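Local coordinates for protein probable TonB-dependent siderophore receptor PiuA (Acinetobacter baumannii, PDB 5FP1) that probably takes part in the first step of iron uptake by binding iron-chelating siderophores at the outer membrane, as a TonB-dependent receptor, at residues A[271-276]-A[289-294]; A[331-336]-A[352-357]; A[141-146]-A[204-209]; A[165-170]-A[177-182]. All coordinates share one frame; numbering follows the deposited sequence.

Contact 1 of 4, residues A[271-276]-A[289-294]; sequences IGTIKL and TAMYAK. With C8E ((hydroxyethyloxy)tri(ethyloxy)octane), chain J.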
# COMPACT_ATOMS: atom_id res chain seq x y z
N ILE A 271 -0.29 -7.77 15.97
CA ILE A 271 -1.29 -6.75 16.29
C ILE A 271 -2.33 -7.36 17.26
O ILE A 271 -2.88 -8.42 16.99
CB ILE A 271 -2.07 -6.27 15.03
CG1 ILE A 271 -1.12 -5.80 13.92
CG2 ILE A 271 -3.05 -5.14 15.40
CD1 ILE A 271 -1.81 -5.45 12.61
N GLY A 272 -2.59 -6.65 18.35
CA GLY A 272 -3.61 -7.04 19.34
C GLY A 272 -4.65 -5.94 19.43
O GLY A 272 -4.30 -4.76 19.58
N THR A 273 -5.92 -6.30 19.32
CA THR A 273 -7.01 -5.32 19.31
C THR A 273 -8.12 -5.70 20.30
O THR A 273 -8.52 -6.86 20.35
CB THR A 273 -7.61 -5.21 17.91
OG1 THR A 273 -6.57 -4.93 16.96
CG2 THR A 273 -8.63 -4.13 17.84
N ILE A 274 -8.61 -4.71 21.04
CA ILE A 274 -9.80 -4.84 21.85
C ILE A 274 -10.84 -3.80 21.44
O ILE A 274 -10.60 -2.61 21.57
CB ILE A 274 -9.50 -4.64 23.35
CG1 ILE A 274 -8.40 -5.59 23.81
CG2 ILE A 274 -10.77 -4.91 24.16
CD1 ILE A 274 -7.74 -5.17 25.11
N LYS A 275 -11.97 -4.26 20.94
CA LYS A 275 -13.03 -3.38 20.51
C LYS A 275 -14.28 -3.62 21.35
O LYS A 275 -14.79 -4.74 21.41
CB LYS A 275 -13.36 -3.63 19.06
CG LYS A 275 -14.45 -2.73 18.53
CD LYS A 275 -14.41 -2.75 17.02
CE LYS A 275 -15.78 -2.80 16.41
NZ LYS A 275 -15.71 -3.60 15.16
N LEU A 276 -14.75 -2.56 21.98
CA LEU A 276 -15.96 -2.60 22.84
C LEU A 276 -17.02 -1.70 22.22
O LEU A 276 -16.74 -0.55 21.84
CB LEU A 276 -15.64 -2.06 24.22
CG LEU A 276 -14.44 -2.74 24.88
CD1 LEU A 276 -14.03 -2.04 26.14
CD2 LEU A 276 -14.73 -4.20 25.13
N THR A 289 -11.97 1.37 20.46
CA THR A 289 -11.06 0.40 19.89
C THR A 289 -9.65 0.72 20.39
O THR A 289 -9.16 1.84 20.25
CB THR A 289 -11.12 0.40 18.36
OG1 THR A 289 -12.47 0.32 17.90
CG2 THR A 289 -10.31 -0.78 17.76
N ALA A 290 -9.02 -0.26 21.02
CA ALA A 290 -7.64 -0.13 21.47
C ALA A 290 -6.81 -1.12 20.65
O ALA A 290 -7.20 -2.29 20.53
CB ALA A 290 -7.56 -0.43 22.97
N MET A 291 -5.70 -0.66 20.06
CA MET A 291 -4.83 -1.50 19.20
C MET A 291 -3.38 -1.34 19.61
O MET A 291 -2.90 -0.24 19.83
CB MET A 291 -4.98 -1.20 17.70
CG MET A 291 -3.77 -1.69 16.81
SD MET A 291 -4.32 -1.64 15.09
CE MET A 291 -2.75 -1.60 14.28
N TYR A 292 -2.71 -2.47 19.75
CA TYR A 292 -1.33 -2.53 20.15
C TYR A 292 -0.60 -3.22 18.99
O TYR A 292 -1.00 -4.30 18.56
CB TYR A 292 -1.20 -3.39 21.43
CG TYR A 292 -2.02 -2.89 22.63
CD1 TYR A 292 -3.38 -3.19 22.77
CD2 TYR A 292 -1.41 -2.13 23.64
CE1 TYR A 292 -4.11 -2.74 23.85
CE2 TYR A 292 -2.14 -1.67 24.73
CZ TYR A 292 -3.48 -1.99 24.83
OH TYR A 292 -4.19 -1.53 25.90
N ALA A 293 0.43 -2.59 18.45
CA ALA A 293 1.13 -3.19 17.31
C ALA A 293 2.62 -3.25 17.55
O ALA A 293 3.21 -2.31 18.09
CB ALA A 293 0.85 -2.43 16.02
N LYS A 294 3.23 -4.35 17.15
CA LYS A 294 4.68 -4.48 17.22
C LYS A 294 5.13 -4.86 15.82
O LYS A 294 4.55 -5.75 15.20
CB LYS A 294 5.08 -5.55 18.24
CG LYS A 294 6.57 -5.88 18.19
CD LYS A 294 7.22 -5.77 19.55
CE LYS A 294 8.71 -5.99 19.49
NZ LYS A 294 9.37 -4.92 20.29
C1 C8E J . 5.24 3.39 23.08
C2 C8E J . 3.94 2.89 22.49
C3 C8E J . 3.66 1.45 22.92
C4 C8E J . 2.82 1.40 24.19
C5 C8E J . 2.60 -0.03 24.69
C6 C8E J . 1.95 -0.88 23.61
C7 C8E J . 2.99 -1.54 22.69
C8 C8E J . 2.40 -2.76 22.00
O9 C8E J . 3.35 -3.82 22.08
C10 C8E J . 3.06 -4.95 21.24
C11 C8E J . 1.58 -5.34 21.26
O12 C8E J . 1.38 -6.62 20.64
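Ile271 and Met291 meet on the inner, plug-facing side of a beta hairpin in the wall of the TonB-dependent receptor barrel. The Met291 chain runs extended, and both its SD and its CE come against one methyl, Ile271 CG2, with CE at 3.7 Å. CG2, anti to the backbone N with CG1 beside that N (chi1 -53°), is the branch that meets the methionine. Further along the same face Thr273 and Thr289 touch methyl to methyl, CG2 to CG2 at 3.7 Å, and Lys275 lies side by side with Thr289, its CG 3.7 Å from Thr289 OG1, before the lysine chain bends away.

The backbones hold these groups in place. Strands 264-279 and 284-304 run antiparallel, and Gly272 with Tyr292 and Ile274 with Ala290 are hydrogen-bonded pairs, each closed by two nearly straight N-H to O bonds. Between them Thr273 and Met291 form a non-hydrogen-bonded pair, where Met291 CA approaches Gly272 O at 3.3 Å. Ile101 and Asn103 of the plug touch Met291 from the barrel interior.

The face carrying Ile274, Ala290 and Tyr292 looks outward, where detergent binds. The Tyr292 ring is met edge-on, in its plane, by Gly272 O and by C6 of the detergent C8E, and it also meets the ring of Phe330 at about 45°. Lys294 salt-bridges to Asp326 and Glu328, and its CB touches C10 of the same detergent. The nearest detergent approach is at Tyr292 CB, 3.4 Å from C8E C11.

Contact 2 of 4, residues A[331-336]-A[352-357]; sequences TDQLAL and GAEYSK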
# COMPACT_ATOMS: atom_id res chain seq x y z
N THR A 331 -2.76 2.66 19.82
CA THR A 331 -3.78 3.58 19.33
C THR A 331 -5.09 3.30 20.07
O THR A 331 -5.45 2.15 20.29
CB THR A 331 -4.00 3.38 17.81
OG1 THR A 331 -2.74 3.53 17.13
CG2 THR A 331 -4.98 4.42 17.26
N ASP A 332 -5.79 4.36 20.44
CA ASP A 332 -7.16 4.22 20.95
C ASP A 332 -8.06 5.18 20.17
O ASP A 332 -7.76 6.37 20.06
CB ASP A 332 -7.23 4.53 22.43
CG ASP A 332 -8.56 4.11 23.03
OD1 ASP A 332 -9.59 4.75 22.72
OD2 ASP A 332 -8.57 3.09 23.74
N GLN A 333 -9.15 4.65 19.63
CA GLN A 333 -10.19 5.46 18.95
C GLN A 333 -11.51 5.29 19.69
O GLN A 333 -11.97 4.17 19.91
CB GLN A 333 -10.44 4.97 17.53
CG GLN A 333 -9.27 5.08 16.60
CD GLN A 333 -9.59 4.55 15.21
OE1 GLN A 333 -10.44 3.67 15.06
NE2 GLN A 333 -8.88 5.06 14.21
N LEU A 334 -12.15 6.41 20.00
CA LEU A 334 -13.47 6.42 20.64
C LEU A 334 -14.41 7.13 19.68
O LEU A 334 -14.12 8.25 19.26
CB LEU A 334 -13.37 7.19 21.96
CG LEU A 334 -14.63 7.35 22.82
CD1 LEU A 334 -15.06 5.98 23.31
CD2 LEU A 334 -14.29 8.26 23.99
N ALA A 335 -15.47 6.45 19.24
CA ALA A 335 -16.36 6.97 18.21
C ALA A 335 -17.80 6.78 18.63
O ALA A 335 -18.21 5.67 19.00
CB ALA A 335 -16.14 6.26 16.89
N LEU A 336 -18.58 7.84 18.51
CA LEU A 336 -20.03 7.77 18.65
C LEU A 336 -20.64 7.86 17.25
O LEU A 336 -20.42 8.84 16.52
CB LEU A 336 -20.49 8.95 19.49
CG LEU A 336 -21.99 9.03 19.78
CD1 LEU A 336 -22.36 7.96 20.78
CD2 LEU A 336 -22.33 10.40 20.33
N GLY A 352 -15.87 11.67 17.13
CA GLY A 352 -14.88 10.91 17.88
C GLY A 352 -13.57 11.55 18.18
O GLY A 352 -13.34 12.73 17.89
N ALA A 353 -12.71 10.76 18.82
CA ALA A 353 -11.44 11.23 19.27
C ALA A 353 -10.45 10.08 19.13
O ALA A 353 -10.84 8.92 19.16
CB ALA A 353 -11.54 11.65 20.71
N GLU A 354 -9.18 10.42 18.98
CA GLU A 354 -8.16 9.39 18.82
C GLU A 354 -6.88 9.81 19.50
O GLU A 354 -6.54 11.00 19.56
CB GLU A 354 -7.95 9.11 17.33
CG GLU A 354 -6.91 8.03 17.10
CD GLU A 354 -6.76 7.61 15.64
OE1 GLU A 354 -7.76 7.59 14.90
OE2 GLU A 354 -5.63 7.26 15.26
N TYR A 355 -6.16 8.83 20.05
CA TYR A 355 -4.84 9.03 20.59
C TYR A 355 -3.93 7.94 20.03
O TYR A 355 -4.31 6.80 19.98
CB TYR A 355 -4.86 8.93 22.10
CG TYR A 355 -3.48 8.91 22.70
CD1 TYR A 355 -2.76 10.08 22.84
CD2 TYR A 355 -2.86 7.72 23.05
CE1 TYR A 355 -1.48 10.08 23.35
CE2 TYR A 355 -1.57 7.71 23.55
CZ TYR A 355 -0.89 8.89 23.71
OH TYR A 355 0.39 8.90 24.21
N SER A 356 -2.71 8.28 19.66
CA SER A 356 -1.72 7.23 19.37
C SER A 356 -0.34 7.63 19.75
O SER A 356 0.02 8.81 19.73
CB SER A 356 -1.72 6.82 17.90
OG SER A 356 -1.40 7.91 17.10
N LYS A 357 0.47 6.63 20.06
CA LYS A 357 1.86 6.88 20.34
C LYS A 357 2.69 5.73 19.79
O LYS A 357 2.39 4.56 20.01
CB LYS A 357 2.11 7.05 21.83
CG LYS A 357 3.54 7.47 22.12
CD LYS A 357 3.81 7.58 23.62
CE LYS A 357 5.17 8.20 23.87
NZ LYS A 357 5.28 8.60 25.30
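Gln333 and Glu354 lie side by side and point the same way, so that Gln333 NE2 gives a hydrogen bond of 2.9 Å to Glu354 OE1. The approach is tilted: NE2 comes from above the carboxylate, 57° out of its plane, and the N-H to O angle is 150°. Gln333 CG also lies 3.4 Å from Glu354 OE1, while Glu354 OE2 sits against Thr331 CG2. The amide nitrogen has a second acceptor, Gly100 O of the plug, which tethers it from the barrel interior. Next along this close-packed face, Thr331 OG1 touches Ser356 CB at 3.5 Å; Ser356 OG itself bonds to Ser418 OG. Gly352 CA, paired with Ala335, lies 3.1 Å from Leu334 O.

Strands 315-341 and 346-368 form an antiparallel hairpin of the 22-stranded barrel usual for TonB-dependent receptors. Asp332 with Tyr355 and Leu334 with Ala353 are its hydrogen-bonded pairs here, each with two backbone bonds.

On the other face, which carries these same four side chains, the packing across the pair is loose. Leu334 lies on the surface, its CB 4.2 Å from Ala353 O. Asp332 and Tyr355 turn their polar ends to neighbouring strands, Asp332 OD1 to Asn288 ND2 and Tyr355 OH to Glu417 OE2.

Contact 3 of 4, residues A[141-146]-A[204-209]; sequences SKVAKK and APSITF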
# COMPACT_ATOMS: atom_id res chain seq x y z
N SER A 141 -10.25 -6.75 8.11
CA SER A 141 -9.83 -8.06 8.58
C SER A 141 -11.02 -8.98 8.71
O SER A 141 -12.14 -8.54 9.03
CB SER A 141 -9.17 -7.96 9.95
OG SER A 141 -8.08 -7.08 9.93
N LYS A 142 -10.78 -10.26 8.49
CA LYS A 142 -11.72 -11.31 8.85
C LYS A 142 -11.76 -11.40 10.36
O LYS A 142 -10.74 -11.59 10.99
CB LYS A 142 -11.23 -12.63 8.31
CG LYS A 142 -11.28 -12.72 6.79
CD LYS A 142 -10.48 -13.91 6.28
CE LYS A 142 -10.76 -14.12 4.81
NZ LYS A 142 -9.66 -14.87 4.15
N VAL A 143 -12.95 -11.35 10.93
CA VAL A 143 -13.07 -11.57 12.36
C VAL A 143 -14.23 -12.54 12.74
O VAL A 143 -15.14 -12.79 11.95
CB VAL A 143 -13.17 -10.22 13.10
CG1 VAL A 143 -14.40 -9.44 12.67
CG2 VAL A 143 -13.15 -10.43 14.61
N ALA A 144 -14.15 -13.08 13.95
CA ALA A 144 -15.15 -14.01 14.45
C ALA A 144 -16.53 -13.43 14.26
O ALA A 144 -16.76 -12.25 14.53
CB ALA A 144 -14.91 -14.31 15.93
N LYS A 145 -17.44 -14.28 13.81
CA LYS A 145 -18.80 -13.87 13.57
C LYS A 145 -19.79 -15.03 13.72
O LYS A 145 -19.41 -16.19 14.00
CB LYS A 145 -18.88 -13.23 12.18
CG LYS A 145 -18.50 -14.19 11.07
CD LYS A 145 -18.41 -13.48 9.73
CE LYS A 145 -18.27 -14.47 8.61
NZ LYS A 145 -18.17 -13.79 7.30
N LYS A 146 -21.07 -14.74 13.56
CA LYS A 146 -22.08 -15.79 13.77
C LYS A 146 -22.06 -16.86 12.67
O LYS A 146 -21.77 -16.57 11.51
CB LYS A 146 -23.48 -15.19 13.89
CG LYS A 146 -23.99 -14.51 12.63
CD LYS A 146 -25.43 -14.03 12.80
CE LYS A 146 -25.96 -13.45 11.50
NZ LYS A 146 -27.16 -12.60 11.71
N ALA A 204 -4.12 -15.74 12.90
CA ALA A 204 -5.02 -14.64 13.23
C ALA A 204 -6.25 -15.17 13.96
O ALA A 204 -7.26 -15.41 13.32
CB ALA A 204 -5.49 -13.93 11.97
N PRO A 205 -6.14 -15.36 15.27
CA PRO A 205 -7.26 -15.76 16.11
C PRO A 205 -8.05 -14.59 16.67
O PRO A 205 -7.46 -13.57 17.08
CB PRO A 205 -6.57 -16.51 17.23
CG PRO A 205 -5.26 -15.82 17.38
CD PRO A 205 -4.91 -15.21 16.06
N SER A 206 -9.36 -14.74 16.74
CA SER A 206 -10.17 -13.75 17.44
C SER A 206 -11.38 -14.38 18.15
O SER A 206 -11.80 -15.48 17.82
CB SER A 206 -10.65 -12.70 16.45
OG SER A 206 -11.35 -13.30 15.41
N ILE A 207 -11.95 -13.63 19.07
CA ILE A 207 -13.18 -14.06 19.71
C ILE A 207 -14.07 -12.87 19.96
O ILE A 207 -13.59 -11.79 20.28
CB ILE A 207 -12.87 -14.84 21.02
CG1 ILE A 207 -14.16 -15.35 21.68
CG2 ILE A 207 -12.06 -14.01 21.99
CD1 ILE A 207 -13.86 -16.30 22.82
N THR A 208 -15.36 -13.07 19.74
CA THR A 208 -16.34 -12.00 19.90
C THR A 208 -17.47 -12.45 20.85
O THR A 208 -17.79 -13.65 20.92
CB THR A 208 -16.88 -11.52 18.53
OG1 THR A 208 -17.54 -10.26 18.67
CG2 THR A 208 -17.82 -12.50 17.90
N PHE A 209 -18.00 -11.49 21.61
CA PHE A 209 -18.98 -11.71 22.67
C PHE A 209 -20.16 -10.77 22.44
O PHE A 209 -19.97 -9.63 21.99
CB PHE A 209 -18.38 -11.39 24.02
CG PHE A 209 -17.10 -12.13 24.33
CD1 PHE A 209 -15.87 -11.62 23.95
CD2 PHE A 209 -17.13 -13.32 25.05
CE1 PHE A 209 -14.70 -12.28 24.25
CE2 PHE A 209 -15.96 -13.99 25.37
CZ PHE A 209 -14.75 -13.47 24.97
O HOH W 1 -9.71 -13.72 13.42
O HOH W 2 -8.85 -14.44 10.99
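Ser206 and Ala144 face each other, the CB of each pointing toward the other segment. Ser206 OG is held between its own backbone N and carbonyl carbon (chi1 56°), and there it accepts a hydrogen bond from Ala144 N at 3.2 Å, with an N-H to O angle of 150°. Val143 comes in beside this bond. Its CG2, anti to the backbone N, lies 3.5 Å from Ser206 OG, so the hydroxyl oxygen has a methyl as well as the amide against it.

The alanine CB fits between Ser206 and Thr208, two side chains that leave the strand on the same face with Ile207 turned away between them. Ala144 CB is 3.7 Å from Ser206 OG and 4.0 Å from Thr208 CG2. Thr208 CG2 also rests 3.5 Å from Ala144 O, while the threonine hydroxyl turns aside to Thr218 OG1 and Ala217 O of the next strand. Thr208 therefore offers carbon to residues 141-146 and oxygen to the barrel wall.

At the other end, water fills in where the chains diverge. One water lies 2.6 Å from Ser206 OG and 3.0 Å from Ala204 O; a second also bonds to Ala204 O, and both reach Lys142 O only weakly.

The contact lies where the plug runs into the barrel. Residues 142-146 belong to the loop between the plug strand 135-141 and the barrel strand 149-157, and they lie against the inside of strand 197-209, with Arg179 of strand 177-188 packing against Ala144 and Lys145, and Thr218 of strand 215-226 touching Val143.

Contact 4 of 4, residues A[165-170]-A[177-182]; sequences TLDGNK and AARVAV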
# COMPACT_ATOMS: atom_id res chain seq x y z
N THR A 165 -3.79 -22.56 3.66
CA THR A 165 -4.51 -21.74 4.61
C THR A 165 -5.65 -22.55 5.21
O THR A 165 -6.19 -23.44 4.56
CB THR A 165 -5.14 -20.51 3.94
OG1 THR A 165 -5.95 -20.95 2.87
CG2 THR A 165 -4.09 -19.58 3.38
N LEU A 166 -6.00 -22.22 6.45
CA LEU A 166 -7.13 -22.82 7.15
C LEU A 166 -7.84 -21.71 7.90
O LEU A 166 -7.18 -20.87 8.50
CB LEU A 166 -6.66 -23.87 8.15
CG LEU A 166 -6.89 -25.28 7.63
CD1 LEU A 166 -5.57 -25.91 7.24
CD2 LEU A 166 -7.62 -26.12 8.66
N ASP A 167 -9.16 -21.70 7.83
CA ASP A 167 -9.98 -20.63 8.45
C ASP A 167 -11.20 -21.31 9.12
O ASP A 167 -12.08 -21.80 8.43
CB ASP A 167 -10.42 -19.66 7.37
CG ASP A 167 -11.21 -18.46 7.91
OD1 ASP A 167 -11.35 -18.33 9.15
OD2 ASP A 167 -11.70 -17.63 7.09
N GLY A 168 -11.23 -21.35 10.43
CA GLY A 168 -12.34 -21.99 11.16
C GLY A 168 -13.02 -21.02 12.09
O GLY A 168 -12.37 -20.24 12.78
N ASN A 169 -14.36 -21.07 12.12
CA ASN A 169 -15.16 -20.19 12.96
C ASN A 169 -16.22 -21.04 13.71
O ASN A 169 -16.98 -21.76 13.09
CB ASN A 169 -15.85 -19.16 12.08
CG ASN A 169 -16.59 -18.11 12.87
OD1 ASN A 169 -16.08 -17.03 13.11
ND2 ASN A 169 -17.83 -18.41 13.27
N LYS A 170 -16.24 -20.94 15.03
CA LYS A 170 -17.16 -21.71 15.86
C LYS A 170 -18.08 -20.75 16.62
O LYS A 170 -17.61 -19.92 17.40
CB LYS A 170 -16.37 -22.56 16.84
CG LYS A 170 -17.14 -23.72 17.45
CD LYS A 170 -16.28 -24.48 18.45
CE LYS A 170 -15.62 -25.72 17.85
NZ LYS A 170 -16.59 -26.84 17.69
N ALA A 177 -18.58 -16.23 19.60
CA ALA A 177 -17.99 -16.98 18.51
C ALA A 177 -16.48 -16.74 18.46
O ALA A 177 -16.02 -15.70 18.92
CB ALA A 177 -18.63 -16.61 17.21
N ALA A 178 -15.73 -17.72 17.97
CA ALA A 178 -14.27 -17.62 17.91
C ALA A 178 -13.83 -18.07 16.54
O ALA A 178 -14.48 -18.91 15.92
CB ALA A 178 -13.61 -18.47 18.99
N ARG A 179 -12.75 -17.47 16.04
CA ARG A 179 -12.30 -17.74 14.68
C ARG A 179 -10.77 -17.78 14.69
O ARG A 179 -10.14 -17.11 15.48
CB ARG A 179 -12.79 -16.65 13.75
CG ARG A 179 -12.48 -16.89 12.30
CD ARG A 179 -13.02 -15.76 11.45
NE ARG A 179 -12.88 -16.04 10.03
CZ ARG A 179 -13.52 -15.38 9.08
NH1 ARG A 179 -14.33 -14.38 9.39
NH2 ARG A 179 -13.35 -15.71 7.81
N VAL A 180 -10.19 -18.61 13.84
CA VAL A 180 -8.75 -18.57 13.65
C VAL A 180 -8.42 -18.86 12.20
O VAL A 180 -8.99 -19.76 11.59
CB VAL A 180 -8.01 -19.55 14.57
CG1 VAL A 180 -8.39 -20.98 14.26
CG2 VAL A 180 -6.50 -19.37 14.44
N ALA A 181 -7.54 -18.03 11.62
CA ALA A 181 -6.97 -18.31 10.29
C ALA A 181 -5.49 -18.60 10.47
O ALA A 181 -4.83 -18.01 11.32
CB ALA A 181 -7.20 -17.15 9.35
N VAL A 182 -4.97 -19.54 9.70
CA VAL A 182 -3.57 -19.93 9.80
C VAL A 182 -3.02 -20.00 8.39
O VAL A 182 -3.75 -20.30 7.45
CB VAL A 182 -3.38 -21.29 10.51
CG1 VAL A 182 -1.93 -21.50 10.85
CG2 VAL A 182 -4.18 -21.36 11.79
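Arg179 grips Asp167 side-on, with NE on OD1 at 2.9 Å and NH2 on OD2 at 2.6 Å. Both bonds are nearly straight (170° and 176°), both carboxylate oxygens use their syn lone pairs, and the two planes lie only 10° apart. This flat, two-pronged salt bridge spans a beta hairpin of the receptor barrel, strands 161-171 and 177-188, and joins neighbouring non-hydrogen-bonded pairs diagonally: Asp167 stands opposite Ala181, and Arg179 opposite Asn169. The arginine leans toward the Asp167-Ala181 pair, its CG anti to the backbone N and the chain extended to NE. Its remaining nitrogen, NH1, bonds to Val143 O, so the buried guanidinium is held by both the barrel and the segment leading out of the plug. The paired charges probably offset one another in this buried setting.

Asn169 stands beside the arginine with its amide plane nearly perpendicular to the guanidinium. Its OD1 rests on Arg179 CB at 3.4 Å, while ND2 bonds outside the hairpin to Lys145 O. Phe149 of the preceding strand packs on Asp167, Asn169 and Arg179.

Under these side chains six backbone hydrogen bonds join Leu166 with Val182, Gly168 with Val180 and Lys170 with Ala178. The outer face is looser: Leu166, Val180 and Val182 lie there beside Gly168, and the Lys170 chain leads away from the hairpin. Close to the turn, Ala177 packs its CB 3.5 Å from Lys170 O.

Overall arrangement
From the N terminus, the chain leaves the plug through residues 141-146, which contact 3 joins to strand 197-209, closing a loop of 57 residues. Contact 4 falls within that loop as a short hairpin, and the two touch, with a probable hydrogen bond from Ser206 N to Arg179 O. Contacts 1 and 2 follow in series, each closing a hairpin of its own. They share the junction of adjacent strands 284-304 and 315-341, where Met291 N meets Thr331 O. Contacts 1, 2 and 4 build barrel wall, whereas contact 3 ties the plug-to-barrel connection to it. The centres of contacts 2 and 4 are about 28 Å apart.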